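Local structure of lipoteichoic acid primase (Listeria monocytogenes, 4UOP) at residues F100-K105 / N369-R374; T117-S122 / I357-D362. The protein is a lipoteichoic acid primase whose extracellular catalytic domain, of the sulfatase family, carries a bound magnesium ion. All blocks are in the same frame, centred on the assembly; numbering follows the deposited sequence.

Contact 1 (F100-K105 / N369-R374); sequences FQTVSK and NYVPER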
loop_
_atom_site.group_PDB
_atom_site.type_symbol
_atom_site.label_atom_id
_atom_site.label_comp_id
_atom_site.label_asym_id
_atom_site.label_seq_id
_atom_site.Cartn_x
_atom_site.Cartn_y
_atom_site.Cartn_z
ATOM N N PHE B 100 6.097 -10.862 -16.234
ATOM C CA PHE B 100 5.452 -10.599 -14.947
ATOM C C PHE B 100 5.062 -9.154 -14.703
ATOM O O PHE B 100 5.737 -8.231 -15.142
ATOM C CB PHE B 100 6.366 -11.030 -13.809
ATOM C CG PHE B 100 6.694 -12.483 -13.818
ATOM C CD1 PHE B 100 5.814 -13.409 -13.263
ATOM C CD2 PHE B 100 7.876 -12.946 -14.396
ATOM C CE1 PHE B 100 6.131 -14.756 -13.250
ATOM C CE2 PHE B 100 8.184 -14.296 -14.387
ATOM C CZ PHE B 100 7.312 -15.198 -13.825
ATOM N N GLN B 101 3.936 -8.973 -14.016
ATOM C CA GLN B 101 3.537 -7.667 -13.525
ATOM C C GLN B 101 4.548 -7.171 -12.483
ATOM O O GLN B 101 5.105 -7.965 -11.737
ATOM C CB GLN B 101 2.148 -7.747 -12.868
ATOM C CG GLN B 101 2.058 -8.675 -11.674
ATOM C CD GLN B 101 0.695 -8.662 -11.003
ATOM O OE1 GLN B 101 -0.295 -9.065 -11.600
ATOM N NE2 GLN B 101 0.644 -8.214 -9.754
ATOM N N THR B 102 4.774 -5.867 -12.454
ATOM C CA THR B 102 5.580 -5.232 -11.435
ATOM C C THR B 102 4.787 -4.036 -10.923
ATOM O O THR B 102 5.005 -2.899 -11.363
ATOM C CB THR B 102 6.967 -4.785 -11.972
ATOM O OG1 THR B 102 6.833 -3.891 -13.087
ATOM C CG2 THR B 102 7.787 -5.988 -12.395
ATOM N N VAL B 103 3.841 -4.309 -10.032
ATOM C CA VAL B 103 2.929 -3.280 -9.547
ATOM C C VAL B 103 2.903 -3.277 -8.037
ATOM O O VAL B 103 3.453 -4.171 -7.402
ATOM C CB VAL B 103 1.497 -3.433 -10.126
ATOM C CG1 VAL B 103 1.519 -3.361 -11.644
ATOM C CG2 VAL B 103 0.836 -4.720 -9.678
ATOM N N SER B 104 2.257 -2.269 -7.465
ATOM C CA SER B 104 2.218 -2.088 -6.029
ATOM C C SER B 104 0.803 -1.657 -5.592
ATOM O O SER B 104 -0.160 -2.361 -5.885
ATOM C CB SER B 104 3.278 -1.038 -5.667
ATOM O OG SER B 104 3.310 -0.864 -4.288
ATOM N N LYS B 105 0.686 -0.497 -4.940
ATOM C CA LYS B 105 -0.556 -0.039 -4.313
ATOM C C LYS B 105 -1.657 0.305 -5.309
ATOM O O LYS B 105 -2.841 0.069 -5.065
ATOM C CB LYS B 105 -0.263 1.256 -3.510
ATOM C CG LYS B 105 -0.119 1.063 -2.014
ATOM C CD LYS B 105 0.328 2.345 -1.279
ATOM C CE LYS B 105 -0.874 3.061 -0.647
ATOM N NZ LYS B 105 -0.692 4.516 -0.356
ATOM N N ASN B 369 17.769 -12.866 -16.752
ATOM C CA ASN B 369 17.013 -11.783 -16.121
ATOM C C ASN B 369 16.135 -12.322 -14.988
ATOM O O ASN B 369 15.801 -13.507 -14.957
ATOM C CB ASN B 369 16.186 -11.034 -17.165
ATOM C CG ASN B 369 15.602 -9.739 -16.640
ATOM O OD1 ASN B 369 16.207 -9.047 -15.824
ATOM N ND2 ASN B 369 14.419 -9.400 -17.122
ATOM N N TYR B 370 15.839 -11.470 -14.016
ATOM C CA TYR B 370 14.901 -11.816 -12.961
ATOM C C TYR B 370 14.097 -10.583 -12.604
ATOM O O TYR B 370 14.465 -9.477 -12.971
ATOM C CB TYR B 370 15.626 -12.391 -11.739
ATOM C CG TYR B 370 16.611 -11.453 -11.104
ATOM C CD1 TYR B 370 17.905 -11.345 -11.600
ATOM C CD2 TYR B 370 16.258 -10.681 -10.012
ATOM C CE1 TYR B 370 18.805 -10.478 -11.041
ATOM C CE2 TYR B 370 17.171 -9.811 -9.434
ATOM C CZ TYR B 370 18.442 -9.726 -9.955
ATOM O OH TYR B 370 19.362 -8.875 -9.395
ATOM N N VAL B 371 12.985 -10.780 -11.913
ATOM C CA VAL B 371 12.053 -9.696 -11.641
ATOM C C VAL B 371 11.753 -9.589 -10.152
ATOM O O VAL B 371 11.013 -10.429 -9.611
ATOM C CB VAL B 371 10.722 -9.910 -12.402
ATOM C CG1 VAL B 371 9.830 -8.710 -12.218
ATOM C CG2 VAL B 371 10.984 -10.161 -13.881
ATOM N N PRO B 372 12.317 -8.560 -9.478
ATOM C CA PRO B 372 11.954 -8.265 -8.096
ATOM C C PRO B 372 10.477 -7.885 -7.942
ATOM O O PRO B 372 9.924 -7.221 -8.820
ATOM C CB PRO B 372 12.848 -7.074 -7.749
ATOM C CG PRO B 372 14.008 -7.204 -8.668
ATOM C CD PRO B 372 13.408 -7.687 -9.947
ATOM N N GLU B 373 9.873 -8.279 -6.818
ATOM C CA GLU B 373 8.486 -7.939 -6.512
ATOM C C GLU B 373 8.385 -7.335 -5.130
ATOM O O GLU B 373 9.235 -7.578 -4.286
ATOM C CB GLU B 373 7.618 -9.190 -6.600
ATOM C CG GLU B 373 7.585 -9.810 -7.990
ATOM C CD GLU B 373 6.755 -9.031 -8.989
ATOM O OE1 GLU B 373 5.988 -8.136 -8.588
ATOM O OE2 GLU B 373 6.864 -9.320 -10.194
ATOM N N ARG B 374 7.343 -6.540 -4.900
ATOM C CA ARG B 374 7.125 -5.944 -3.590
ATOM C C ARG B 374 5.646 -5.730 -3.308
ATOM O O ARG B 374 4.792 -6.046 -4.139
ATOM C CB ARG B 374 7.879 -4.612 -3.485
ATOM C CG ARG B 374 7.214 -3.462 -4.233
ATOM C CD ARG B 374 8.150 -2.286 -4.499
ATOM N NE ARG B 374 8.983 -1.937 -3.346
ATOM C CZ ARG B 374 9.794 -0.881 -3.305
ATOM N NH1 ARG B 374 9.870 -0.028 -4.325
ATOM N NH2 ARG B 374 10.525 -0.672 -2.220
HETATM O O HOH W 1 3.434 -7.009 -8.910
HETATM O O HOH W 2 5.898 -5.550 -7.316
HETATM O O HOH W 3 2.444 -6.414 -6.083
#

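Contact 2 (T117-S122 / I357-D362); sequences TSTFPS and IMFGTD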
loop_
_atom_site.group_PDB
_atom_site.type_symbol
_atom_site.label_atom_id
_atom_site.label_comp_id
_atom_site.label_asym_id
_atom_site.label_seq_id
_atom_site.Cartn_x
_atom_site.Cartn_y
_atom_site.Cartn_z
ATOM N N THR B 117 8.978 4.565 -16.967
ATOM C CA THR B 117 10.156 5.035 -16.228
ATOM C C THR B 117 11.267 4.002 -16.089
ATOM O O THR B 117 12.413 4.384 -15.812
ATOM C CB THR B 117 9.815 5.532 -14.792
ATOM O OG1 THR B 117 9.462 4.429 -13.941
ATOM C CG2 THR B 117 8.700 6.544 -14.822
ATOM N N SER B 118 10.946 2.711 -16.240
ATOM C CA SER B 118 11.875 1.636 -15.913
ATOM C C SER B 118 12.434 1.791 -14.490
ATOM O O SER B 118 13.621 1.554 -14.244
ATOM C CB SER B 118 13.008 1.566 -16.951
ATOM O OG SER B 118 13.605 0.285 -16.979
ATOM N N THR B 119 11.591 2.253 -13.578
ATOM C CA THR B 119 11.911 2.265 -12.145
ATOM C C THR B 119 10.768 1.540 -11.448
ATOM O O THR B 119 9.668 1.422 -12.008
ATOM C CB THR B 119 12.057 3.696 -11.567
ATOM O OG1 THR B 119 10.793 4.373 -11.556
ATOM C CG2 THR B 119 13.033 4.504 -12.351
ATOM N N PHE B 120 11.024 1.074 -10.229
ATOM C CA PHE B 120 10.034 0.297 -9.484
ATOM C C PHE B 120 8.944 1.175 -8.894
ATOM O O PHE B 120 9.200 2.297 -8.449
ATOM C CB PHE B 120 10.717 -0.517 -8.379
ATOM C CG PHE B 120 11.568 -1.631 -8.899
ATOM C CD1 PHE B 120 11.004 -2.837 -9.259
ATOM C CD2 PHE B 120 12.945 -1.463 -9.044
ATOM C CE1 PHE B 120 11.789 -3.868 -9.746
ATOM C CE2 PHE B 120 13.740 -2.488 -9.537
ATOM C CZ PHE B 120 13.164 -3.699 -9.886
ATOM N N PRO B 121 7.706 0.666 -8.873
ATOM C CA PRO B 121 6.694 1.380 -8.112
ATOM C C PRO B 121 7.058 1.319 -6.641
ATOM O O PRO B 121 7.830 0.453 -6.234
ATOM C CB PRO B 121 5.410 0.609 -8.405
ATOM C CG PRO B 121 5.858 -0.734 -8.818
ATOM C CD PRO B 121 7.210 -0.595 -9.439
ATOM N N SER B 122 6.558 2.262 -5.868
ATOM C CA SER B 122 6.909 2.340 -4.458
ATOM C C SER B 122 6.262 1.224 -3.645
ATOM O O SER B 122 5.221 0.678 -4.035
ATOM C CB SER B 122 6.516 3.710 -3.907
ATOM O OG SER B 122 6.701 3.777 -2.517
ATOM N N ILE B 357 19.315 6.205 -16.156
ATOM C CA ILE B 357 19.226 5.092 -15.230
ATOM C C ILE B 357 17.977 4.271 -15.586
ATOM O O ILE B 357 16.892 4.832 -15.761
ATOM C CB ILE B 357 19.192 5.598 -13.780
ATOM C CG1 ILE B 357 20.588 6.114 -13.395
ATOM C CG2 ILE B 357 18.772 4.490 -12.828
ATOM C CD1 ILE B 357 20.599 7.099 -12.251
ATOM N N MET B 358 18.164 2.974 -15.780
ATOM C CA MET B 358 17.058 2.039 -16.040
ATOM C C MET B 358 17.255 0.834 -15.130
ATOM O O MET B 358 18.334 0.233 -15.111
ATOM C CB MET B 358 17.031 1.607 -17.517
ATOM C CG MET B 358 16.676 2.720 -18.522
ATOM S SD MET B 358 16.473 2.098 -20.212
ATOM C CE MET B 358 18.107 1.420 -20.570
ATOM N N PHE B 359 16.219 0.480 -14.368
ATOM C CA PHE B 359 16.288 -0.689 -13.501
ATOM C C PHE B 359 15.876 -1.947 -14.240
ATOM O O PHE B 359 16.158 -3.047 -13.794
ATOM C CB PHE B 359 15.452 -0.477 -12.249
ATOM C CG PHE B 359 16.055 0.528 -11.324
ATOM C CD1 PHE B 359 15.896 1.885 -11.558
ATOM C CD2 PHE B 359 16.866 0.119 -10.276
ATOM C CE1 PHE B 359 16.501 2.820 -10.724
ATOM C CE2 PHE B 359 17.471 1.050 -9.439
ATOM C CZ PHE B 359 17.290 2.398 -9.669
ATOM N N GLY B 360 15.218 -1.774 -15.377
ATOM C CA GLY B 360 14.909 -2.894 -16.260
ATOM C C GLY B 360 16.081 -3.273 -17.124
ATOM O O GLY B 360 17.100 -2.562 -17.154
ATOM N N THR B 361 15.919 -4.380 -17.838
ATOM C CA THR B 361 16.928 -4.974 -18.693
ATOM C C THR B 361 16.334 -5.278 -20.076
ATOM O O THR B 361 15.163 -5.635 -20.198
ATOM C CB THR B 361 17.434 -6.287 -18.051
ATOM O OG1 THR B 361 17.915 -6.008 -16.729
ATOM C CG2 THR B 361 18.532 -6.930 -18.861
ATOM N N ASP B 362 17.154 -5.149 -21.105
ATOM C CA ASP B 362 16.796 -5.541 -22.459
ATOM C C ASP B 362 16.624 -7.059 -22.488
ATOM O O ASP B 362 17.585 -7.820 -22.462
ATOM C CB ASP B 362 17.869 -5.063 -23.435
ATOM C CG ASP B 362 17.647 -5.532 -24.859
ATOM O OD1 ASP B 362 16.629 -6.197 -25.165
ATOM O OD2 ASP B 362 18.516 -5.220 -25.700
HETATM O O HOH W 4 14.570 5.626 -16.823
#

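Contact 1 (F100-K105 / N369-R374)
Glu373 reaches over to the loop at Gln101-Val103, where its OE1 is gripped by two waters, hydrogen-bonded to water 1 at 2.8 Å and to water 2 at 2.9 Å. Each water also holds the backbone facing it. Water 1 accepts from Val103 N at 3.0 Å and, a little longer, from Gln101 NE2, while water 2 takes the N-H of Arg374 and bonds to Val103 O at 2.8 Å. Water 3 joins the carbonyls Val103 O and Arg374 O. The other carboxylate oxygen, Glu373 OE2, lies 2.7 Å from Gln101 O. A bend in the glutamate chain at chi2 (-74°) brings both oxygens down onto the loop. The other atom of the Gln101 amide, OE1, accepts from the backbone N of His286, the residue after the metal ligand His285.

Next to this polar patch the packing is apolar. Val371 carries CG1 anti to the backbone N (chi1 -174°), and this branch presses on Thr102 CG2 at 3.4 Å, tighter than usual for two methyls; the two side chains cross at about a right angle. Val371 CG2 approaches the Phe100 ring obliquely, 4.2 Å from Phe100 CD2.

The contact sets strand 371-373, an outermost strand of the five-stranded antiparallel sheet, against the loop that follows strand 94-100 of the large mixed sheet, with the side chain of Val103 about 8 Å from the magnesium ion. Two oxygens as close as Glu373 OE2 and Gln101 O, in a buried place, suggest that the acid carries a proton here rather than a full negative charge.

Contact 2 (T117-S122 / I357-D362)
Ser118 and the loop at Met358-Gly360 meet through two hydrogen bonds. Phe359 N gives a nearly straight one to Ser118 O (2.8 Å, 163° at the hydrogen), and Gly360 N bonds to Ser118 OG at 3.1 Å. The hydroxyl is swung anti to its own backbone N (chi1 -157°), which lays it against Gly360, where no side chain stands in its way; the same OG is hydrogen-bonded to Ile339 O. Around these bonds the packing is close. Ser118 O lies in the plane of the Phe359 ring, at its edge, 3.5 Å from CD1. Phe120 comes in obliquely, with CE2 3.8 Å from Phe359 CB, and Thr119 sets its methyl CG2 4.0 Å from Phe359 CD1.

All this happens where helix 107-117 ends. Ser118 is the first residue to leave helical geometry, with a positive phi of 52°, and Thr117 makes an ST turn in which OG1 accepts from Thr119 N at 3.1 Å. Thr117 OG1 also receives the hydroxyl of Thr119, tying the side chains at the helix end together. Beyond it, Phe120 packs on Leu425 and Thr119 on Val432, both of helix 412-433.

Toward the partly exposed side the fit is looser. Met358 rests CB and CG near Ser118 CB, but the end of the side chain leads away, and Met358 also packs on Pro343 and Thr353. There the two backbones are bridged by water 4, hydrogen-bonded to Thr117 O at 2.7 Å and equally close to Ile357 O.

Both contacts are buried, though Met358 gives contact 2 a partly exposed margin. Each brings a piece of the region around helix 107-117 against the C-terminal part of the chain: contact 1 at the loop before that helix, contact 2 at its end, with centres about 10 Å apart. Their chemistry differs with place. Contact 1, close to the magnesium site, is polar and wet, spanned by the acid group of Glu373 and three waters; contact 2 relies on direct backbone bonds and phenylalanine packing, with one water at its margin. The two are stitched together by probable hydrogen bonds from Ser104 OG to Ser122 O and from Arg374 NH1 to Pro121 O.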